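PDB 4NLC: ribosomal RNA processing protein 6 from Trypanosoma brucei brucei, which probably trims RNA from its 3' end as an exosome-associated exoribonuclease, this chain being the catalytic core with its exonuclease and HRDC domains. Local coordinates for residues 334-339 / 349-354; 292-297 / 323-328; 303-308 / 314-319; 327-332 / 360-365; 275-278 / 283-286. The protein carries 1 engineered substitution. One frame throughout, in Å; residues are numbered along the deposited sequence.

Interaction 1: 334-339 / 349-354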
# COMPACT_ATOMS: atom_id res chain seq x y z
N ASN A 334 -36.65 -6.71 5.94
CA ASN A 334 -36.61 -5.45 6.68
C ASN A 334 -35.78 -5.56 7.94
O ASN A 334 -35.00 -4.65 8.22
CB ASN A 334 -38.01 -4.96 7.01
CG ASN A 334 -38.86 -4.84 5.77
OD1 ASN A 334 -39.64 -5.75 5.46
ND2 ASN A 334 -38.64 -3.79 5.00
N GLU A 335 -35.95 -6.68 8.69
CA GLU A 335 -35.18 -6.97 9.92
C GLU A 335 -33.70 -7.10 9.55
O GLU A 335 -32.86 -6.58 10.28
CB GLU A 335 -35.68 -8.26 10.58
CG GLU A 335 -36.84 -8.11 11.55
CD GLU A 335 -37.35 -9.43 12.12
OE1 GLU A 335 -36.56 -10.17 12.76
OE2 GLU A 335 -38.55 -9.70 11.93
N VAL A 336 -33.38 -7.76 8.41
CA VAL A 336 -31.99 -7.93 7.93
C VAL A 336 -31.42 -6.55 7.59
O VAL A 336 -30.27 -6.26 7.93
CB VAL A 336 -31.86 -8.91 6.73
CG1 VAL A 336 -30.39 -9.03 6.28
CG2 VAL A 336 -32.43 -10.30 7.05
N LEU A 337 -32.23 -5.69 6.94
CA LEU A 337 -31.83 -4.33 6.57
C LEU A 337 -31.54 -3.46 7.78
O LEU A 337 -30.63 -2.65 7.72
CB LEU A 337 -32.84 -3.68 5.61
CG LEU A 337 -32.92 -4.25 4.17
CD1 LEU A 337 -33.89 -3.47 3.34
CD2 LEU A 337 -31.54 -4.31 3.47
N LYS A 338 -32.27 -3.67 8.90
CA LYS A 338 -32.06 -2.96 10.16
C LYS A 338 -30.66 -3.28 10.76
O LYS A 338 -29.90 -2.36 11.05
CB LYS A 338 -33.17 -3.30 11.16
CG LYS A 338 -34.47 -2.55 10.93
CD LYS A 338 -35.39 -2.67 12.13
CE LYS A 338 -36.75 -2.04 11.88
NZ LYS A 338 -37.72 -2.38 12.96
N CYS A 339 -30.31 -4.58 10.86
CA CYS A 339 -29.02 -5.04 11.37
C CYS A 339 -27.84 -4.45 10.59
O CYS A 339 -26.83 -4.07 11.19
CB CYS A 339 -28.95 -6.57 11.36
SG CYS A 339 -30.21 -7.38 12.38
N THR A 349 -29.19 -5.50 -2.57
CA THR A 349 -29.45 -6.35 -3.74
C THR A 349 -29.48 -7.84 -3.34
O THR A 349 -30.29 -8.58 -3.90
CB THR A 349 -28.52 -6.02 -4.95
OG1 THR A 349 -28.70 -6.98 -5.97
CG2 THR A 349 -27.07 -6.00 -4.60
N ASN A 350 -28.68 -8.25 -2.35
CA ASN A 350 -28.63 -9.64 -1.89
C ASN A 350 -29.26 -9.91 -0.52
O ASN A 350 -28.93 -10.90 0.12
CB ASN A 350 -27.18 -10.15 -1.92
CG ASN A 350 -26.57 -10.08 -3.29
OD1 ASN A 350 -25.85 -9.14 -3.63
ND2 ASN A 350 -26.90 -11.04 -4.14
N VAL A 351 -30.24 -9.08 -0.11
CA VAL A 351 -30.98 -9.21 1.17
C VAL A 351 -31.66 -10.59 1.35
O VAL A 351 -31.74 -11.08 2.49
CB VAL A 351 -31.97 -8.03 1.37
CG1 VAL A 351 -33.10 -8.03 0.33
CG2 VAL A 351 -32.52 -7.97 2.79
N MET A 352 -32.13 -11.22 0.24
CA MET A 352 -32.81 -12.52 0.26
C MET A 352 -31.84 -13.67 0.53
O MET A 352 -32.22 -14.66 1.17
CB MET A 352 -33.65 -12.73 -1.01
CG MET A 352 -34.83 -11.74 -1.15
SD MET A 352 -35.84 -11.46 0.35
CE MET A 352 -36.76 -12.99 0.42
N LYS A 353 -30.58 -13.51 0.09
CA LYS A 353 -29.49 -14.47 0.33
C LYS A 353 -29.09 -14.42 1.83
O LYS A 353 -28.89 -15.48 2.43
CB LYS A 353 -28.28 -14.15 -0.58
CG LYS A 353 -27.15 -15.17 -0.51
CD LYS A 353 -26.74 -15.70 -1.89
CE LYS A 353 -25.76 -14.80 -2.62
NZ LYS A 353 -25.36 -15.38 -3.94
N LEU A 354 -28.97 -13.20 2.41
CA LEU A 354 -28.63 -13.03 3.84
C LEU A 354 -29.74 -13.62 4.69
O LEU A 354 -29.47 -14.31 5.67
CB LEU A 354 -28.43 -11.55 4.19
CG LEU A 354 -27.27 -10.82 3.56
CD1 LEU A 354 -27.38 -9.33 3.79
CD2 LEU A 354 -25.97 -11.30 4.12

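Interaction 2: 292-297 / 323-328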
# COMPACT_ATOMS: atom_id res chain seq x y z
N LEU A 292 -23.54 -18.91 16.16
CA LEU A 292 -22.14 -19.06 15.75
C LEU A 292 -22.08 -19.47 14.28
O LEU A 292 -21.21 -18.98 13.56
CB LEU A 292 -21.41 -20.08 16.65
CG LEU A 292 -21.05 -19.62 18.07
CD1 LEU A 292 -20.56 -20.78 18.93
CD2 LEU A 292 -20.02 -18.49 18.05
N GLN A 293 -22.99 -20.36 13.85
CA GLN A 293 -23.08 -20.81 12.45
C GLN A 293 -23.44 -19.63 11.56
O GLN A 293 -22.84 -19.45 10.50
CB GLN A 293 -24.10 -21.96 12.31
CG GLN A 293 -24.30 -22.49 10.89
CD GLN A 293 -25.45 -23.48 10.79
OE1 GLN A 293 -25.65 -24.35 11.65
NE2 GLN A 293 -26.22 -23.39 9.72
N VAL A 294 -24.41 -18.80 12.02
CA VAL A 294 -24.84 -17.60 11.32
C VAL A 294 -23.69 -16.57 11.25
O VAL A 294 -23.48 -15.99 10.19
CB VAL A 294 -26.17 -17.00 11.86
CG1 VAL A 294 -26.46 -15.63 11.25
CG2 VAL A 294 -27.32 -17.95 11.57
N ALA A 295 -22.94 -16.38 12.34
CA ALA A 295 -21.78 -15.46 12.35
C ALA A 295 -20.79 -15.81 11.23
O ALA A 295 -20.43 -14.94 10.46
CB ALA A 295 -21.07 -15.50 13.71
N ARG A 296 -20.42 -17.11 11.12
CA ARG A 296 -19.46 -17.64 10.16
C ARG A 296 -19.92 -17.49 8.72
O ARG A 296 -19.15 -17.02 7.87
CB ARG A 296 -19.13 -19.10 10.49
CG ARG A 296 -18.21 -19.80 9.46
CD ARG A 296 -17.88 -21.23 9.87
NE ARG A 296 -17.26 -21.98 8.78
CZ ARG A 296 -16.68 -23.17 8.92
NH1 ARG A 296 -16.61 -23.74 10.12
NH2 ARG A 296 -16.14 -23.78 7.88
N GLU A 297 -21.18 -17.89 8.44
CA GLU A 297 -21.78 -17.85 7.10
C GLU A 297 -21.98 -16.41 6.60
O GLU A 297 -21.72 -16.16 5.43
CB GLU A 297 -23.06 -18.68 7.02
CG GLU A 297 -22.90 -20.18 7.25
CD GLU A 297 -22.18 -20.96 6.17
OE1 GLU A 297 -22.52 -20.79 4.97
OE2 GLU A 297 -21.28 -21.76 6.52
N LEU A 323 -22.26 -9.38 13.50
CA LEU A 323 -22.62 -9.82 14.83
C LEU A 323 -24.07 -9.58 15.13
O LEU A 323 -24.71 -10.46 15.69
CB LEU A 323 -21.74 -9.19 15.90
CG LEU A 323 -21.44 -10.13 17.06
CD1 LEU A 323 -20.23 -11.02 16.74
CD2 LEU A 323 -21.24 -9.33 18.34
N SER A 324 -24.63 -8.47 14.65
CA SER A 324 -26.04 -8.12 14.83
C SER A 324 -26.97 -9.17 14.20
O SER A 324 -27.96 -9.53 14.81
CB SER A 324 -26.32 -6.74 14.25
OG SER A 324 -27.55 -6.28 14.78
N ILE A 325 -26.65 -9.64 12.98
CA ILE A 325 -27.45 -10.64 12.28
C ILE A 325 -27.38 -11.94 13.06
O ILE A 325 -28.42 -12.52 13.36
CB ILE A 325 -27.02 -10.79 10.79
CG1 ILE A 325 -27.35 -9.52 9.98
CG2 ILE A 325 -27.67 -12.05 10.15
CD1 ILE A 325 -26.86 -9.53 8.55
N ALA A 326 -26.16 -12.37 13.41
CA ALA A 326 -25.90 -13.58 14.19
C ALA A 326 -26.69 -13.60 15.52
O ALA A 326 -27.32 -14.59 15.82
CB ALA A 326 -24.39 -13.69 14.47
N THR A 327 -26.69 -12.48 16.26
CA THR A 327 -27.32 -12.35 17.58
C THR A 327 -28.83 -12.28 17.48
O THR A 327 -29.52 -13.11 18.09
CB THR A 327 -26.73 -11.17 18.37
OG1 THR A 327 -26.97 -9.98 17.65
CG2 THR A 327 -25.23 -11.29 18.59
N LYS A 328 -29.35 -11.32 16.69
CA LYS A 328 -30.78 -11.08 16.53
C LYS A 328 -31.53 -12.11 15.67
O LYS A 328 -32.75 -12.20 15.80
CB LYS A 328 -31.04 -9.65 15.99
CG LYS A 328 -30.66 -8.53 16.96
CD LYS A 328 -30.66 -7.19 16.24
CE LYS A 328 -30.62 -5.99 17.17
NZ LYS A 328 -30.82 -4.71 16.42

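Interaction 3: 303-308 / 314-319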
# COMPACT_ATOMS: atom_id res chain seq x y z
N ASP A 303 -17.29 -11.65 2.63
CA ASP A 303 -16.03 -11.67 1.91
C ASP A 303 -16.26 -11.96 0.41
O ASP A 303 -15.67 -11.27 -0.41
CB ASP A 303 -15.03 -12.64 2.54
CG ASP A 303 -13.65 -12.50 1.91
OD1 ASP A 303 -12.90 -11.58 2.32
OD2 ASP A 303 -13.34 -13.28 0.99
N MET A 304 -17.12 -12.92 0.07
CA MET A 304 -17.48 -13.24 -1.32
C MET A 304 -18.09 -12.01 -2.03
O MET A 304 -17.60 -11.61 -3.09
CB MET A 304 -18.43 -14.45 -1.40
CG MET A 304 -17.75 -15.77 -1.09
SD MET A 304 -18.81 -17.26 -1.00
CE MET A 304 -17.93 -18.35 -2.15
N ALA A 305 -19.07 -11.36 -1.40
CA ALA A 305 -19.73 -10.17 -1.93
C ALA A 305 -18.75 -8.99 -2.09
O ALA A 305 -18.92 -8.17 -2.99
CB ALA A 305 -20.89 -9.78 -1.04
N ALA A 306 -17.72 -8.92 -1.23
CA ALA A 306 -16.70 -7.87 -1.25
C ALA A 306 -15.82 -8.04 -2.49
O ALA A 306 -15.48 -7.04 -3.13
CB ALA A 306 -15.87 -7.94 0.02
N ARG A 307 -15.47 -9.30 -2.82
CA ARG A 307 -14.69 -9.71 -3.98
C ARG A 307 -15.38 -9.36 -5.30
O ARG A 307 -14.77 -8.76 -6.20
CB ARG A 307 -14.36 -11.21 -3.92
CG ARG A 307 -13.31 -11.52 -2.86
CD ARG A 307 -13.08 -13.01 -2.72
NE ARG A 307 -12.31 -13.33 -1.52
CZ ARG A 307 -11.01 -13.63 -1.49
NH1 ARG A 307 -10.29 -13.63 -2.60
NH2 ARG A 307 -10.43 -13.89 -0.33
N GLU A 308 -16.68 -9.69 -5.37
CA GLU A 308 -17.57 -9.43 -6.49
C GLU A 308 -17.78 -7.92 -6.74
O GLU A 308 -17.69 -7.46 -7.88
CB GLU A 308 -18.91 -10.15 -6.26
CG GLU A 308 -18.81 -11.66 -6.18
CD GLU A 308 -18.25 -12.33 -7.43
OE1 GLU A 308 -18.90 -12.26 -8.49
OE2 GLU A 308 -17.13 -12.90 -7.34
N SER A 314 -15.53 -4.24 4.84
CA SER A 314 -16.13 -3.15 5.63
C SER A 314 -17.08 -2.27 4.81
O SER A 314 -18.06 -1.77 5.35
CB SER A 314 -15.06 -2.30 6.30
OG SER A 314 -14.38 -3.06 7.28
N ALA A 315 -16.82 -2.10 3.50
CA ALA A 315 -17.70 -1.31 2.65
C ALA A 315 -18.98 -2.12 2.30
O ALA A 315 -20.01 -1.52 1.94
CB ALA A 315 -16.96 -0.85 1.39
N VAL A 316 -18.93 -3.45 2.39
CA VAL A 316 -20.12 -4.27 2.15
C VAL A 316 -21.05 -4.15 3.38
O VAL A 316 -22.24 -3.82 3.25
CB VAL A 316 -19.76 -5.76 1.85
CG1 VAL A 316 -21.00 -6.66 1.90
CG2 VAL A 316 -19.06 -5.88 0.50
N MET A 317 -20.48 -4.39 4.57
CA MET A 317 -21.21 -4.45 5.83
C MET A 317 -20.21 -4.21 6.98
O MET A 317 -19.16 -4.84 7.00
CB MET A 317 -21.73 -5.90 5.92
CG MET A 317 -22.84 -6.17 6.86
SD MET A 317 -23.02 -7.97 7.11
CE MET A 317 -23.49 -8.50 5.49
N HIS A 318 -20.56 -3.37 7.95
CA HIS A 318 -19.70 -3.17 9.12
C HIS A 318 -19.61 -4.49 9.93
O HIS A 318 -20.53 -5.29 9.91
CB HIS A 318 -20.23 -2.03 10.00
CG HIS A 318 -19.27 -1.60 11.07
ND1 HIS A 318 -19.18 -2.28 12.28
CD2 HIS A 318 -18.38 -0.58 11.08
CE1 HIS A 318 -18.26 -1.65 12.98
NE2 HIS A 318 -17.74 -0.61 12.30
N ILE A 319 -18.47 -4.73 10.57
CA ILE A 319 -18.22 -5.94 11.36
C ILE A 319 -19.32 -6.19 12.44
O ILE A 319 -19.70 -7.35 12.66
CB ILE A 319 -16.77 -5.91 11.94
CG1 ILE A 319 -16.30 -7.29 12.45
CG2 ILE A 319 -16.58 -4.84 13.01
CD1 ILE A 319 -15.90 -8.27 11.38

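Interaction 4: 327-332 / 360-365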
# COMPACT_ATOMS: atom_id res chain seq x y z
N THR A 327 -26.69 -12.48 16.26
CA THR A 327 -27.32 -12.35 17.58
C THR A 327 -28.83 -12.28 17.48
O THR A 327 -29.52 -13.11 18.09
CB THR A 327 -26.73 -11.17 18.37
OG1 THR A 327 -26.97 -9.98 17.65
CG2 THR A 327 -25.23 -11.29 18.59
N LYS A 328 -29.35 -11.32 16.69
CA LYS A 328 -30.78 -11.08 16.53
C LYS A 328 -31.53 -12.11 15.67
O LYS A 328 -32.75 -12.20 15.80
CB LYS A 328 -31.04 -9.65 15.99
CG LYS A 328 -30.66 -8.53 16.96
CD LYS A 328 -30.66 -7.19 16.24
CE LYS A 328 -30.62 -5.99 17.17
NZ LYS A 328 -30.82 -4.71 16.42
N LEU A 329 -30.81 -12.85 14.78
CA LEU A 329 -31.38 -13.82 13.82
C LEU A 329 -32.60 -13.24 13.04
O LEU A 329 -33.72 -13.75 13.19
CB LEU A 329 -31.70 -15.20 14.49
CG LEU A 329 -30.51 -15.96 15.12
CD1 LEU A 329 -30.98 -17.11 16.01
CD2 LEU A 329 -29.54 -16.49 14.06
N PRO A 330 -32.42 -12.16 12.23
CA PRO A 330 -33.56 -11.57 11.48
C PRO A 330 -34.27 -12.54 10.52
O PRO A 330 -33.60 -13.23 9.76
CB PRO A 330 -32.91 -10.42 10.73
CG PRO A 330 -31.48 -10.82 10.61
CD PRO A 330 -31.18 -11.42 11.92
N THR A 331 -35.61 -12.59 10.53
CA THR A 331 -36.35 -13.54 9.68
C THR A 331 -37.22 -12.90 8.57
O THR A 331 -37.98 -13.61 7.92
CB THR A 331 -37.15 -14.53 10.51
OG1 THR A 331 -38.06 -13.81 11.35
CG2 THR A 331 -36.25 -15.48 11.32
N SER A 332 -37.01 -11.60 8.30
CA SER A 332 -37.67 -10.83 7.24
C SER A 332 -36.62 -9.88 6.62
O SER A 332 -35.65 -9.52 7.30
CB SER A 332 -38.86 -10.04 7.79
OG SER A 332 -38.45 -8.94 8.58
N ASP A 360 -31.87 -21.00 7.19
CA ASP A 360 -31.28 -22.36 7.22
C ASP A 360 -30.69 -22.74 8.59
O ASP A 360 -30.43 -23.92 8.84
CB ASP A 360 -30.25 -22.54 6.09
CG ASP A 360 -30.80 -22.37 4.67
OD1 ASP A 360 -32.04 -22.42 4.51
OD2 ASP A 360 -30.00 -22.22 3.74
N ALA A 361 -30.53 -21.75 9.49
CA ALA A 361 -29.98 -21.97 10.83
C ALA A 361 -31.01 -21.94 11.98
O ALA A 361 -30.72 -22.50 13.03
CB ALA A 361 -28.87 -20.98 11.10
N ILE A 362 -32.18 -21.32 11.81
CA ILE A 362 -33.15 -21.29 12.92
C ILE A 362 -33.85 -22.67 13.09
O ILE A 362 -33.82 -23.51 12.18
CB ILE A 362 -34.14 -20.09 12.90
CG1 ILE A 362 -35.21 -20.21 11.81
CG2 ILE A 362 -33.40 -18.74 12.82
CD1 ILE A 362 -36.58 -19.65 12.26
N GLY A 363 -34.36 -22.91 14.30
CA GLY A 363 -34.95 -24.19 14.71
C GLY A 363 -33.84 -25.17 15.03
O GLY A 363 -32.71 -24.75 15.32
N SER A 364 -34.13 -26.48 14.95
CA SER A 364 -33.11 -27.51 15.18
C SER A 364 -32.18 -27.72 13.98
O SER A 364 -32.66 -27.83 12.86
CB SER A 364 -33.78 -28.84 15.52
OG SER A 364 -32.82 -29.88 15.64
N ALA A 365 -30.87 -27.85 14.23
CA ALA A 365 -29.88 -28.15 13.19
C ALA A 365 -29.94 -29.62 12.85
O ALA A 365 -29.96 -29.97 11.68
CB ALA A 365 -28.48 -27.80 13.66

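Interaction 5: 275-278 / 283-286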
# COMPACT_ATOMS: atom_id res chain seq x y z
N THR A 275 -10.77 -17.09 9.36
CA THR A 275 -10.84 -15.61 9.22
C THR A 275 -11.94 -14.95 10.06
O THR A 275 -11.64 -13.96 10.74
CB THR A 275 -10.90 -15.15 7.75
OG1 THR A 275 -9.91 -15.83 6.99
CG2 THR A 275 -10.66 -13.65 7.59
N TYR A 276 -13.18 -15.50 10.03
CA TYR A 276 -14.30 -14.97 10.82
C TYR A 276 -13.97 -14.85 12.34
O TYR A 276 -14.32 -13.84 12.95
CB TYR A 276 -15.59 -15.78 10.55
CG TYR A 276 -15.70 -17.09 11.30
CD1 TYR A 276 -15.10 -18.25 10.81
CD2 TYR A 276 -16.41 -17.17 12.50
CE1 TYR A 276 -15.19 -19.45 11.50
CE2 TYR A 276 -16.51 -18.37 13.19
CZ TYR A 276 -15.91 -19.51 12.69
OH TYR A 276 -16.02 -20.70 13.37
N LYS A 277 -13.25 -15.85 12.91
CA LYS A 277 -12.85 -15.85 14.33
C LYS A 277 -11.82 -14.76 14.61
O LYS A 277 -11.84 -14.16 15.69
CB LYS A 277 -12.27 -17.22 14.75
CG LYS A 277 -13.29 -18.34 14.93
CD LYS A 277 -12.61 -19.67 15.25
CE LYS A 277 -11.96 -20.31 14.05
NZ LYS A 277 -10.52 -20.61 14.29
N GLN A 278 -10.91 -14.50 13.64
CA GLN A 278 -9.86 -13.49 13.76
C GLN A 278 -10.43 -12.08 13.76
O GLN A 278 -9.87 -11.19 14.39
CB GLN A 278 -8.84 -13.65 12.62
CG GLN A 278 -7.93 -14.87 12.78
CD GLN A 278 -7.16 -15.24 11.52
OE1 GLN A 278 -7.54 -14.92 10.39
NE2 GLN A 278 -6.09 -16.00 11.70
N SER A 283 -16.19 -10.98 20.64
CA SER A 283 -17.60 -10.72 20.32
C SER A 283 -18.42 -11.98 19.97
O SER A 283 -19.63 -11.88 19.82
CB SER A 283 -17.72 -9.66 19.22
OG SER A 283 -17.42 -8.37 19.72
N LEU A 284 -17.76 -13.16 19.86
CA LEU A 284 -18.40 -14.46 19.58
C LEU A 284 -18.84 -15.18 20.86
O LEU A 284 -19.52 -16.21 20.79
CB LEU A 284 -17.52 -15.38 18.71
CG LEU A 284 -17.34 -14.97 17.25
CD1 LEU A 284 -16.49 -15.98 16.50
CD2 LEU A 284 -18.68 -14.77 16.55
N GLY A 285 -18.48 -14.63 22.02
CA GLY A 285 -18.92 -15.16 23.31
C GLY A 285 -20.36 -14.75 23.54
O GLY A 285 -20.78 -13.68 23.10
N GLY A 286 -21.12 -15.62 24.21
CA GLY A 286 -22.53 -15.41 24.51
C GLY A 286 -23.45 -15.89 23.40
O GLY A 286 -24.66 -15.69 23.47

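Interaction 1: 334-339 / 349-354
A chi1 of 180° swings V336 CG1 away from the backbone N and across to L354, while the chi1 of V351 (65°) places CG2 in the corresponding position and sends it toward L337. Three apolar pairings result. V336 CG1 lies 3.8 Å from L354 CB and 3.9 Å from L354 CD1, so a single methyl rests against both the root and the end of one leucine, the two side chains meeting at a slant. Beside it, V351 CG2 approaches L337 CD2 to 3.8 Å, the two side chains crossing at about a right angle, and it also faces V336 CB at 4.1 Å. Valines suit the middle of this contact because their branch at CB spreads methyls close to the helix surface, where V336 and V351 have CA atoms only 7.0 Å apart; L354 points at V336, whereas L337 brings only its end in from the side. All four residues are apolar, and van der Waals packing carries the contact. It joins helix 333-339 to the first turn of helix 351-359, with L337 also touching R348 of helix 345-349, and L354 continuing onto I298 and W301 of the long helix 289-309.

Interaction 2: 292-297 / 323-328
Two helices of the HRDC domain run nearly antiparallel here, the long helix 289-309 and the shorter helix 319-328, and their closeness is permitted by two alanines. The axes of the segments approach to 8.1 Å at an angle of 154° between their N-to-C directions, and the CA atoms of A295 and A326 are 4.9 Å apart. Such a distance is possible because neither residue has anything beyond CB. A326 CB settles onto the opposing backbone, 3.7 Å from A295 N, and the two methyls face each other, A295 CB to A326 CB, at 3.9 Å.

V294 supplies the larger group. Its CG1, anti to the backbone N (chi1 171°), reaches over to the other helix and lies 3.6 Å from A326 CA, so the closest approach of this methyl is to main chain. The same V294 CG1 touches I325 CG2 at 3.9 Å; the rest of I325 leads off toward helices 333-339 and 351-359, where it meets C339 and V358. A beta-branched valine is apt at this position, since one methyl can bear on the partner helix while the other is left for L329 and A361. All four touching residues are buried, and the interface is purely apolar. At its margin, Q291 NE2 bonds T327 O near the C-terminal end of helix 319-328. Close antiparallel packing through small residues, with larger aliphatic side chains alongside, is a common way of pairing helices in compact all-helical domains such as the HRDC fold.

Interaction 3: 303-308 / 314-319
V316 sets its two methyls against one turn of helix 289-309. Its chi1 of 168° leaves V316 CG2 anti to the carbonyl carbon, and this is the methyl that goes deepest: it lies 3.5 Å from A306 CA, 3.7 Å from A306 N and 3.8 Å from A306 CB, and also bears on the carbonyl carbon of A305. V316 CG1 sits to the side, 4.3 Å from A305 CB. The short alanines let the valine reach the helix backbone itself, and the beta branch of V316 lets one residue straddle both.

On another face of the same helix turn, D303 and R307 are spaced i to i+4 and form a salt bridge. R307 runs extended from CB to NE and then turns at chi4, and its NE meets D303 OD2 at 2.7 Å in a nearly straight bond of 169°. The carboxylate oxygen lies almost in the guanidinium plane and is met on its syn side, although NE stands 27° out of the carboxylate plane. R307 NH2 adds a weak, bent bond to the same D303 OD2 at 3.3 Å.

Farther along the chain, H318 ND1 caps the following helix by bonding S320 N. The chemistry is thus divided between an apolar face, which folds helix 313-316 back onto helix 289-309, and a buried ion pair, whose opposite charges probably offset each other and which ties this helix to Y105 of the exonuclease domain through D303 OD1 and to N15 O of the N-terminal part through R307 NH1.

Interaction 4: 327-332 / 360-365
This is a small apolar contact at the surface, where the turn leaving helix 319-328 meets the last modelled residues of the construct, which follow helix 351-359. It is carried by I362, which spans L329 and T331. I362 CG2 faces L329 CB at 4.3 Å, and at the end of its other branch I362 CD1 comes equally near, 4.3 Å, to T331 CG2. One isoleucine can touch both because its methyls diverge from a branched CB, whereas the threonine offers just one methyl. These are loose distances, as expected at an edge of the fold, and the nearest CA atoms, those of L329 and I362, are 7.7 Å apart.

The backbone of 327-332 explains why L329 and T331 both present themselves to I362. L329, the first residue past the helix, has a positive phi of 48°, a left-handed conformation that turns the chain sharply. P330, next in line, faces the other way and packs on E335, V336 and C339 of helix 333-339, so that alternate residues serve opposite sides. Beneath the contact, L329 and A361 both rest on V294 of helix 289-309, which anchors both segments to a common support. I362, L329 and T331 also touch crystal neighbours, so the exact course of 360-365 may owe something to the lattice. A left-handed residue past one helix, a proline, and then S332 as N-cap of the next, its OG weakly bonded to E335 N, make a tight helix-turn-helix connection within the all-helical HRDC domain, here joined to the segment after helix 351-359.

Interaction 5: 275-278 / 283-286
The first turn of helix 275-280 and the short 3-10 segment at 283-284 approach with K277 and L284 as their nearest residues, 7.8 Å between CA atoms, the chain having doubled back over only a few residues. L284 is the side chain that closes the gap. Its CD1 lies 4.1 Å from Y276 CE2 and 4.2 Å from Y276 CD2, coming obliquely at that side of the ring, with the two side chains at about a right angle. L284 CD1 is also 4.2 Å from K277 CA and 4.3 Å from K277 CG, so it touches the ring and the lysine stem together.

The Y276 ring is placed by a chi1 of 80°, which sets CG between the backbone N and the carbonyl carbon and folds the ring back over the following residue. K277 CG sits 3.6 Å above one face of the Y276 ring, offset toward its rim. Lysine fits this exposed position because its methylene groups can pack while its amine is carried farther out. Beyond the contact, Y276 also touches R296 and F299 of helix 289-309, and L284 touches A295 of that helix and L323 of helix 319-328. Hydrophobic contact alone joins the two segments: aliphatic carbon against an aromatic ring and a lysine stem, an association with little directional demand that suits a partly exposed edge.

Interactions 2 and 3 both use helix 289-309, and interactions 4 and 5 pack against it. Interaction 2 is central: its centre lies 9 Å from that of interaction 4, with which it shares T327 and K328, and 10 Å from that of interaction 5, where A295 CB touches L284 CD2 at 3.8 Å. Interaction 1, 13 Å away between centres, joins it through C339 CB and I325 CG1, 3.6 Å apart, and meets interaction 4 through P330. Interaction 3 stands nearest the exonuclease domain, about 19 Å from the chain's centre, and the side chain of A306 is about 7 Å from a bound di(hydroxyethyl)ether. All five therefore build the HRDC region and its margins.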